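Tryptophan synthase alpha chain (Aquifex aeolicus, PDB 2EKC) probably cleaves indoleglycerol phosphate to indole and glyceraldehyde 3-phosphate, as the alpha subunit of the enzyme that completes tryptophan biosynthesis. Local coordinates at residues E112-F126 against A141-L153. Sequence-based numbering, arbitrary orientation.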
ATOM      1  N   GLU A 112      18.873  -3.560  -9.331  1.00 18.61           N
ATOM      2  CA  GLU A 112      19.462  -2.220  -9.301  1.00 18.81           C
ATOM      3  C   GLU A 112      18.639  -1.246 -10.136  1.00 18.04           C
ATOM      4  O   GLU A 112      18.225  -0.195  -9.648  1.00 18.79           O
ATOM      5  CB  GLU A 112      20.895  -2.242  -9.839  1.00 21.75           C
ATOM      6  CG  GLU A 112      21.909  -2.992  -8.976  1.00 26.59           C
ATOM      7  CD  GLU A 112      22.352  -2.206  -7.751  1.00 29.60           C
ATOM      8  OE1 GLU A 112      22.498  -0.968  -7.849  1.00 30.07           O
ATOM      9  OE2 GLU A 112      22.577  -2.832  -6.692  1.00 33.40           O
ATOM     10  N   LYS A 113      18.402  -1.598 -11.396  1.00 18.02           N
ATOM     11  CA  LYS A 113      17.635  -0.733 -12.287  1.00 19.16           C
ATOM     12  C   LYS A 113      16.231  -0.451 -11.761  1.00 16.76           C
ATOM     13  O   LYS A 113      15.780   0.695 -11.761  1.00 14.83           O
ATOM     14  CB  LYS A 113      17.534  -1.352 -13.682  1.00 20.06           C
ATOM     15  CG  LYS A 113      16.689  -0.529 -14.637  1.00 20.23           C
ATOM     16  CD  LYS A 113      16.543  -1.171 -16.007  1.00 21.34           C
ATOM     17  CE  LYS A 113      17.847  -1.194 -16.768  1.00 22.43           C
ATOM     18  NZ  LYS A 113      17.620  -1.614 -18.186  1.00 25.77           N
ATOM     19  N   PHE A 114      15.545  -1.500 -11.321  1.00 16.42           N
ATOM     20  CA  PHE A 114      14.185  -1.368 -10.799  1.00 17.09           C
ATOM     21  C   PHE A 114      14.144  -0.348  -9.665  1.00 16.33           C
ATOM     22  O   PHE A 114      13.309   0.563  -9.657  1.00 16.64           O
ATOM     23  CB  PHE A 114      13.683  -2.729 -10.304  1.00 15.94           C
ATOM     24  CG  PHE A 114      12.203  -2.777 -10.044  1.00 16.05           C
ATOM     25  CD1 PHE A 114      11.677  -2.341  -8.830  1.00 13.85           C
ATOM     26  CD2 PHE A 114      11.334  -3.263 -11.014  1.00 13.96           C
ATOM     27  CE1 PHE A 114      10.303  -2.393  -8.587  1.00 14.44           C
ATOM     28  CE2 PHE A 114       9.959  -3.317 -10.780  1.00 14.37           C
ATOM     29  CZ  PHE A 114       9.443  -2.883  -9.565  1.00 13.60           C
ATOM     30  N   CYS A 115      15.055  -0.496  -8.711  1.00 15.49           N
ATOM     31  CA  CYS A 115      15.107   0.417  -7.583  1.00 15.72           C
ATOM     32  C   CYS A 115      15.522   1.821  -8.011  1.00 15.97           C
ATOM     33  O   CYS A 115      14.947   2.804  -7.547  1.00 14.83           O
ATOM     34  CB  CYS A 115      16.057  -0.125  -6.511  1.00 16.12           C
ATOM     35  SG  CYS A 115      15.408  -1.595  -5.647  1.00 16.79           S
ATOM     36  N   ARG A 116      16.508   1.909  -8.904  1.00 15.60           N
ATOM     37  CA  ARG A 116      16.988   3.202  -9.404  1.00 15.95           C
ATOM     38  C   ARG A 116      15.826   3.985 -10.012  1.00 14.32           C
ATOM     39  O   ARG A 116      15.579   5.133  -9.655  1.00 14.62           O
ATOM     40  CB  ARG A 116      18.073   2.998 -10.477  1.00 15.06           C
ATOM     41  CG  ARG A 116      18.727   4.271 -11.004  0.50 17.46           C
ATOM     42  CD  ARG A 116      19.563   3.964 -12.251  0.50 17.53           C
ATOM     43  NE  ARG A 116      18.749   3.934 -13.468  0.50 17.34           N
ATOM     44  CZ  ARG A 116      19.023   3.200 -14.544  0.50 15.52           C
ATOM     45  NH1 ARG A 116      20.092   2.419 -14.568  0.50 14.63           N
ATOM     46  NH2 ARG A 116      18.228   3.255 -15.605  0.50 17.81           N
ATOM     47  N   LEU A 117      15.118   3.356 -10.943  1.00 14.76           N
ATOM     48  CA  LEU A 117      13.985   3.998 -11.598  1.00 13.26           C
ATOM     49  C   LEU A 117      12.871   4.389 -10.632  1.00 13.50           C
ATOM     50  O   LEU A 117      12.326   5.492 -10.721  1.00 12.71           O
ATOM     51  CB  LEU A 117      13.429   3.086 -12.696  1.00 14.36           C
ATOM     52  CG  LEU A 117      14.382   2.901 -13.883  1.00 15.85           C
ATOM     53  CD1 LEU A 117      13.856   1.831 -14.817  1.00 14.99           C
ATOM     54  CD2 LEU A 117      14.546   4.228 -14.610  1.00 17.44           C
ATOM     55  N   SER A 118      12.523   3.485  -9.722  1.00 12.55           N
ATOM     56  CA  SER A 118      11.464   3.759  -8.747  1.00 13.65           C
ATOM     57  C   SER A 118      11.774   5.012  -7.929  1.00 14.56           C
ATOM     58  O   SER A 118      10.923   5.885  -7.756  1.00 12.44           O
ATOM     59  CB  SER A 118      11.287   2.566  -7.794  1.00 13.40           C
ATOM     60  OG  SER A 118      10.766   1.433  -8.473  1.00 16.40           O
ATOM     61  N   ARG A 119      13.000   5.097  -7.425  1.00 15.97           N
ATOM     62  CA  ARG A 119      13.396   6.245  -6.620  1.00 18.48           C
ATOM     63  C   ARG A 119      13.354   7.546  -7.423  1.00 18.14           C
ATOM     64  O   ARG A 119      12.905   8.574  -6.923  1.00 16.14           O
ATOM     65  CB  ARG A 119      14.805   6.029  -6.060  1.00 21.37           C
ATOM     66  CG  ARG A 119      15.222   7.041  -5.009  1.00 26.36           C
ATOM     67  CD  ARG A 119      14.224   7.051  -3.860  1.00 32.31           C
ATOM     68  NE  ARG A 119      14.681   7.838  -2.717  1.00 38.40           N
ATOM     69  CZ  ARG A 119      13.917   8.144  -1.671  1.00 40.21           C
ATOM     70  NH1 ARG A 119      12.655   7.734  -1.626  1.00 41.45           N
ATOM     71  NH2 ARG A 119      14.416   8.852  -0.667  1.00 42.29           N
ATOM     72  N   GLU A 120      13.815   7.498  -8.668  1.00 16.71           N
ATOM     73  CA  GLU A 120      13.835   8.689  -9.506  1.00 19.99           C
ATOM     74  C   GLU A 120      12.441   9.221  -9.836  1.00 20.49           C
ATOM     75  O   GLU A 120      12.278  10.414 -10.086  1.00 19.39           O
ATOM     76  CB  GLU A 120      14.591   8.409 -10.807  1.00 21.42           C
ATOM     77  CG  GLU A 120      15.999   7.864 -10.602  1.00 26.09           C
ATOM     78  CD  GLU A 120      16.819   7.851 -11.883  1.00 27.72           C
ATOM     79  OE1 GLU A 120      16.228   7.664 -12.970  1.00 28.86           O
ATOM     80  OE2 GLU A 120      18.056   8.013 -11.802  1.00 29.49           O
ATOM     81  N   LYS A 121      11.438   8.344  -9.823  1.00 19.67           N
ATOM     82  CA  LYS A 121      10.076   8.756 -10.154  1.00 19.86           C
ATOM     83  C   LYS A 121       9.132   8.994  -8.975  1.00 19.08           C
ATOM     84  O   LYS A 121       7.916   9.015  -9.155  1.00 18.96           O
ATOM     85  CB  LYS A 121       9.440   7.739 -11.105  1.00 22.57           C
ATOM     86  CG  LYS A 121      10.184   7.555 -12.417  1.00 26.41           C
ATOM     87  CD  LYS A 121      10.078   8.777 -13.302  1.00 26.96           C
ATOM     88  CE  LYS A 121      10.776   8.542 -14.635  1.00 30.32           C
ATOM     89  NZ  LYS A 121      10.655   9.715 -15.542  1.00 31.37           N
ATOM     90  N   GLY A 122       9.677   9.165  -7.775  1.00 17.57           N
ATOM     91  CA  GLY A 122       8.830   9.446  -6.628  1.00 16.26           C
ATOM     92  C   GLY A 122       8.372   8.319  -5.719  1.00 15.56           C
ATOM     93  O   GLY A 122       7.614   8.569  -4.782  1.00 16.48           O
ATOM     94  N   ILE A 123       8.808   7.090  -5.964  1.00 13.01           N
ATOM     95  CA  ILE A 123       8.386   5.980  -5.107  1.00 12.89           C
ATOM     96  C   ILE A 123       9.139   6.039  -3.780  1.00 13.54           C
ATOM     97  O   ILE A 123      10.348   6.266  -3.751  1.00 14.60           O
ATOM     98  CB  ILE A 123       8.642   4.605  -5.779  1.00 12.48           C
ATOM     99  CG1 ILE A 123       7.792   4.471  -7.050  1.00 13.26           C
ATOM    100  CG2 ILE A 123       8.315   3.478  -4.805  1.00 11.99           C
ATOM    101  CD1 ILE A 123       6.281   4.499  -6.798  1.00 11.78           C
ATOM    102  N   ASP A 124       8.420   5.842  -2.679  1.00 11.54           N
ATOM    103  CA  ASP A 124       9.030   5.887  -1.357  1.00 12.92           C
ATOM    104  C   ASP A 124       9.413   4.518  -0.817  1.00 13.86           C
ATOM    105  O   ASP A 124      10.386   4.398  -0.074  1.00 13.90           O
ATOM    106  CB  ASP A 124       8.089   6.575  -0.372  1.00 14.99           C
ATOM    107  CG  ASP A 124       7.939   8.046  -0.660  1.00 16.32           C
ATOM    108  OD1 ASP A 124       8.958   8.762  -0.578  1.00 16.94           O
ATOM    109  OD2 ASP A 124       6.815   8.480  -0.975  1.00 16.06           O
ATOM    110  N   GLY A 125       8.644   3.495  -1.182  1.00 12.24           N
ATOM    111  CA  GLY A 125       8.935   2.146  -0.718  1.00 12.82           C
ATOM    112  C   GLY A 125       8.150   1.109  -1.499  1.00 13.41           C
ATOM    113  O   GLY A 125       7.376   1.463  -2.388  1.00 13.23           O
ATOM    114  N   PHE A 126       8.349  -0.168  -1.177  1.00 13.44           N
ATOM    115  CA  PHE A 126       7.638  -1.248  -1.863  1.00 12.19           C
ATOM    116  C   PHE A 126       6.805  -2.106  -0.925  1.00 12.84           C
ATOM    117  O   PHE A 126       7.028  -2.142   0.281  1.00 13.72           O
ATOM    118  CB  PHE A 126       8.601  -2.241  -2.549  1.00 11.84           C
ATOM    119  CG  PHE A 126       9.496  -1.650  -3.613  1.00 11.54           C
ATOM    120  CD1 PHE A 126       9.174  -0.468  -4.268  1.00 13.67           C
ATOM    121  CD2 PHE A 126      10.658  -2.331  -3.991  1.00 13.14           C
ATOM    122  CE1 PHE A 126       9.996   0.029  -5.291  1.00 13.04           C
ATOM    123  CE2 PHE A 126      11.484  -1.850  -5.005  1.00 11.81           C
ATOM    124  CZ  PHE A 126      11.152  -0.663  -5.659  1.00 13.06           C
ATOM    125  N   ALA A 141      18.856  -5.362   0.684  1.00 17.41           N
ATOM    126  CA  ALA A 141      20.151  -4.703   0.523  1.00 18.18           C
ATOM    127  C   ALA A 141      20.116  -3.637  -0.567  1.00 18.62           C
ATOM    128  O   ALA A 141      20.612  -2.531  -0.367  1.00 21.31           O
ATOM    129  CB  ALA A 141      21.232  -5.739   0.208  1.00 18.89           C
ATOM    130  N   VAL A 142      19.534  -3.962  -1.719  1.00 18.52           N
ATOM    131  CA  VAL A 142      19.454  -3.003  -2.819  1.00 17.78           C
ATOM    132  C   VAL A 142      18.516  -1.851  -2.463  1.00 17.80           C
ATOM    133  O   VAL A 142      18.807  -0.687  -2.744  1.00 16.20           O
ATOM    134  CB  VAL A 142      18.951  -3.666  -4.123  1.00 20.19           C
ATOM    135  CG1 VAL A 142      18.947  -2.646  -5.251  1.00 19.29           C
ATOM    136  CG2 VAL A 142      19.837  -4.846  -4.485  1.00 21.19           C
ATOM    137  N   MET A 143      17.385  -2.176  -1.848  1.00 17.16           N
ATOM    138  CA  MET A 143      16.436  -1.143  -1.458  1.00 16.61           C
ATOM    139  C   MET A 143      17.103  -0.157  -0.506  1.00 18.00           C
ATOM    140  O   MET A 143      16.871   1.050  -0.590  1.00 18.44           O
ATOM    141  CB  MET A 143      15.201  -1.776  -0.809  1.00 14.05           C
ATOM    142  CG  MET A 143      14.295  -2.473  -1.824  1.00 14.83           C
ATOM    143  SD  MET A 143      12.836  -3.258  -1.113  1.00 13.66           S
ATOM    144  CE  MET A 143      11.823  -1.815  -0.714  1.00 13.93           C
ATOM    145  N   LYS A 144      17.935  -0.671   0.395  1.00 18.61           N
ATOM    146  CA  LYS A 144      18.647   0.178   1.345  1.00 20.57           C
ATOM    147  C   LYS A 144      19.550   1.141   0.582  1.00 19.21           C
ATOM    148  O   LYS A 144      19.643   2.319   0.908  1.00 18.01           O
ATOM    149  CB  LYS A 144      19.499  -0.670   2.289  1.00 23.42           C
ATOM    150  CG  LYS A 144      20.341   0.156   3.258  1.00 30.02           C
ATOM    151  CD  LYS A 144      21.345  -0.702   4.010  1.00 32.06           C
ATOM    152  CE  LYS A 144      22.196   0.132   4.966  1.00 33.24           C
ATOM    153  NZ  LYS A 144      22.934   1.238   4.279  1.00 32.09           N
ATOM    154  N   LYS A 145      20.211   0.622  -0.444  1.00 21.17           N
ATOM    155  CA  LYS A 145      21.109   1.417  -1.269  1.00 20.87           C
ATOM    156  C   LYS A 145      20.400   2.590  -1.946  1.00 20.84           C
ATOM    157  O   LYS A 145      20.966   3.677  -2.058  1.00 20.05           O
ATOM    158  CB  LYS A 145      21.758   0.523  -2.329  1.00 23.12           C
ATOM    159  CG  LYS A 145      22.682   1.254  -3.293  1.00 25.84           C
ATOM    160  CD  LYS A 145      23.243   0.298  -4.334  1.00 27.86           C
ATOM    161  CE  LYS A 145      24.150   1.014  -5.319  1.00 29.75           C
ATOM    162  NZ  LYS A 145      24.784   0.049  -6.260  1.00 31.36           N
ATOM    163  N   TYR A 146      19.165   2.371  -2.391  1.00 19.21           N
ATOM    164  CA  TYR A 146      18.400   3.414  -3.069  1.00 18.40           C
ATOM    165  C   TYR A 146      17.408   4.125  -2.158  1.00 18.66           C
ATOM    166  O   TYR A 146      16.543   4.871  -2.618  1.00 19.98           O
ATOM    167  CB  TYR A 146      17.682   2.824  -4.291  1.00 17.76           C
ATOM    168  CG  TYR A 146      18.637   2.425  -5.397  1.00 18.48           C
ATOM    169  CD1 TYR A 146      19.075   3.356  -6.340  1.00 20.05           C
ATOM    170  CD2 TYR A 146      19.159   1.135  -5.457  1.00 19.65           C
ATOM    171  CE1 TYR A 146      20.014   3.009  -7.315  1.00 19.76           C
ATOM    172  CE2 TYR A 146      20.097   0.778  -6.424  1.00 21.89           C
ATOM    173  CZ  TYR A 146      20.521   1.720  -7.349  1.00 22.54           C
ATOM    174  OH  TYR A 146      21.455   1.362  -8.300  1.00 25.09           O
ATOM    175  N   VAL A 147      17.546   3.895  -0.859  1.00 17.63           N
ATOM    176  CA  VAL A 147      16.681   4.531   0.125  1.00 18.55           C
ATOM    177  C   VAL A 147      15.200   4.334  -0.192  1.00 18.16           C
ATOM    178  O   VAL A 147      14.430   5.295  -0.280  1.00 15.94           O
ATOM    179  CB  VAL A 147      16.983   6.048   0.229  1.00 21.48           C
ATOM    180  CG1 VAL A 147      16.316   6.631   1.462  1.00 21.50           C
ATOM    181  CG2 VAL A 147      18.493   6.276   0.282  1.00 22.87           C
ATOM    182  N   LEU A 148      14.820   3.075  -0.383  1.00 15.77           N
ATOM    183  CA  LEU A 148      13.435   2.698  -0.642  1.00 13.51           C
ATOM    184  C   LEU A 148      13.009   1.914   0.599  1.00 13.98           C
ATOM    185  O   LEU A 148      13.641   0.923   0.964  1.00 12.63           O
ATOM    186  CB  LEU A 148      13.346   1.816  -1.884  1.00 13.99           C
ATOM    187  CG  LEU A 148      13.607   2.539  -3.202  1.00 13.44           C
ATOM    188  CD1 LEU A 148      13.787   1.533  -4.322  1.00 14.11           C
ATOM    189  CD2 LEU A 148      12.446   3.481  -3.493  1.00 13.79           C
ATOM    190  N   SER A 149      11.943   2.371   1.246  1.00 12.69           N
ATOM    191  CA  SER A 149      11.459   1.757   2.472  1.00 12.52           C
ATOM    192  C   SER A 149      10.932   0.330   2.306  1.00 14.06           C
ATOM    193  O   SER A 149      10.055   0.065   1.486  1.00 12.42           O
ATOM    194  CB  SER A 149      10.376   2.651   3.079  1.00 11.91           C
ATOM    195  OG  SER A 149      10.167   2.359   4.441  1.00 14.02           O
ATOM    196  N   PHE A 150      11.477  -0.585   3.099  1.00 14.79           N
ATOM    197  CA  PHE A 150      11.047  -1.976   3.055  1.00 16.72           C
ATOM    198  C   PHE A 150       9.875  -2.163   4.021  1.00 15.69           C
ATOM    199  O   PHE A 150       9.977  -1.858   5.211  1.00 14.94           O
ATOM    200  CB  PHE A 150      12.195  -2.910   3.452  1.00 18.52           C
ATOM    201  CG  PHE A 150      11.861  -4.365   3.315  1.00 21.52           C
ATOM    202  CD1 PHE A 150      11.777  -4.956   2.060  1.00 23.43           C
ATOM    203  CD2 PHE A 150      11.600  -5.142   4.440  1.00 23.40           C
ATOM    204  CE1 PHE A 150      11.436  -6.303   1.927  1.00 26.76           C
ATOM    205  CE2 PHE A 150      11.258  -6.487   4.321  1.00 24.20           C
ATOM    206  CZ  PHE A 150      11.175  -7.070   3.062  1.00 25.85           C
ATOM    207  N   VAL A 151       8.762  -2.664   3.500  1.00 17.06           N
ATOM    208  CA  VAL A 151       7.567  -2.879   4.306  1.00 17.51           C
ATOM    209  C   VAL A 151       7.261  -4.374   4.427  1.00 17.85           C
ATOM    210  O   VAL A 151       6.704  -4.976   3.515  1.00 16.69           O
ATOM    211  CB  VAL A 151       6.357  -2.163   3.672  1.00 17.30           C
ATOM    212  CG1 VAL A 151       5.112  -2.385   4.519  1.00 17.27           C
ATOM    213  CG2 VAL A 151       6.656  -0.669   3.532  1.00 18.63           C
ATOM    214  N   PRO A 152       7.636  -4.990   5.559  1.00 18.91           N
ATOM    215  CA  PRO A 152       7.384  -6.419   5.762  1.00 19.73           C
ATOM    216  C   PRO A 152       5.900  -6.721   5.959  1.00 19.92           C
ATOM    217  O   PRO A 152       5.124  -5.856   6.373  1.00 19.79           O
ATOM    218  CB  PRO A 152       8.219  -6.741   6.997  1.00 20.87           C
ATOM    219  CG  PRO A 152       8.146  -5.460   7.782  1.00 22.04           C
ATOM    220  CD  PRO A 152       8.349  -4.410   6.711  1.00 19.81           C
ATOM    221  N   LEU A 153       5.501  -7.949   5.650  1.00 21.87           N
ATOM    222  CA  LEU A 153       4.106  -8.340   5.801  1.00 21.67           C
ATOM    223  C   LEU A 153       3.901  -9.300   6.963  1.00 21.12           C
ATOM    224  O   LEU A 153       4.680 -10.233   7.159  1.00 22.14           O
ATOM    225  CB  LEU A 153       3.584  -8.967   4.510  1.00 22.40           C
ATOM    226  CG  LEU A 153       3.275  -8.003   3.361  1.00 25.73           C
ATOM    227  CD1 LEU A 153       4.544  -7.309   2.903  1.00 26.39           C
ATOM    228  CD2 LEU A 153       2.647  -8.773   2.209  1.00 26.89           C
TER
HETATM  229  O   HOH W   1      11.900   6.043   1.224  1.00 19.38           O
HETATM  230  O   HOH W   2       9.177  -3.756   0.964  1.00 18.65           O
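L148 puts CD1 between C115 and the F126 ring, in the packed centre of a contact between two successive beta-alpha units of the TIM barrel. Strand 125-127, helix 133-145 and strand 149-154 form a right-handed beta-alpha-beta crossover; on the outside of the barrel helix 133-145 packs beside helix 112-120, which precedes the first strand, the local axes of 112-120 and 141-145 being 34° apart. CD1 of L148 lies 3.6 Å from C115 CB and 3.7 Å from F126 CZ, while CD2 lies against I123 O (3.5 Å) and R119 CD. A branched leucine suits this place because it fills two directions at once. The short side chain of C115 fits between V142, Y146 and L148, its SG resting against V142 CG1. M143, bent at chi3 (73°), packs its methyl CE 3.5 Å from F126 CD2, and its SD makes an oblique Met-aromatic contact with the ring, 4.8 Å from the centroid.

Toward solvent the contact becomes polar. Y146 lays one ring face over the backbone of C115 and R116, and its hydroxyl donates to E112 OE1 at 2.6 Å. K145, fully extended, reaches the same oxygen from the opposite face of the carboxylate in a salt bridge, so a single atom takes two donors at the solvent side. A phenylalanine in place of Y146 would probably keep the ring packing but leave E112 OE1 with the lysine as its one partner across this contact. R119 spreads its guanidinium over V147 O, which sits 3.2 Å from CZ above the centre of the plane; R119 makes no hydrogen bond to it, and a water donates to it instead.

Beneath the helices the parallel strands join: S149 N donates to D124 O, and F126 N to S149 O. A side chain at G125 would probably run into S149 O, so glycine suits the place. The water at V147 O also donates to D124 O; a second donates to F126 O and accepts from V151 N, 2.8 Å from each.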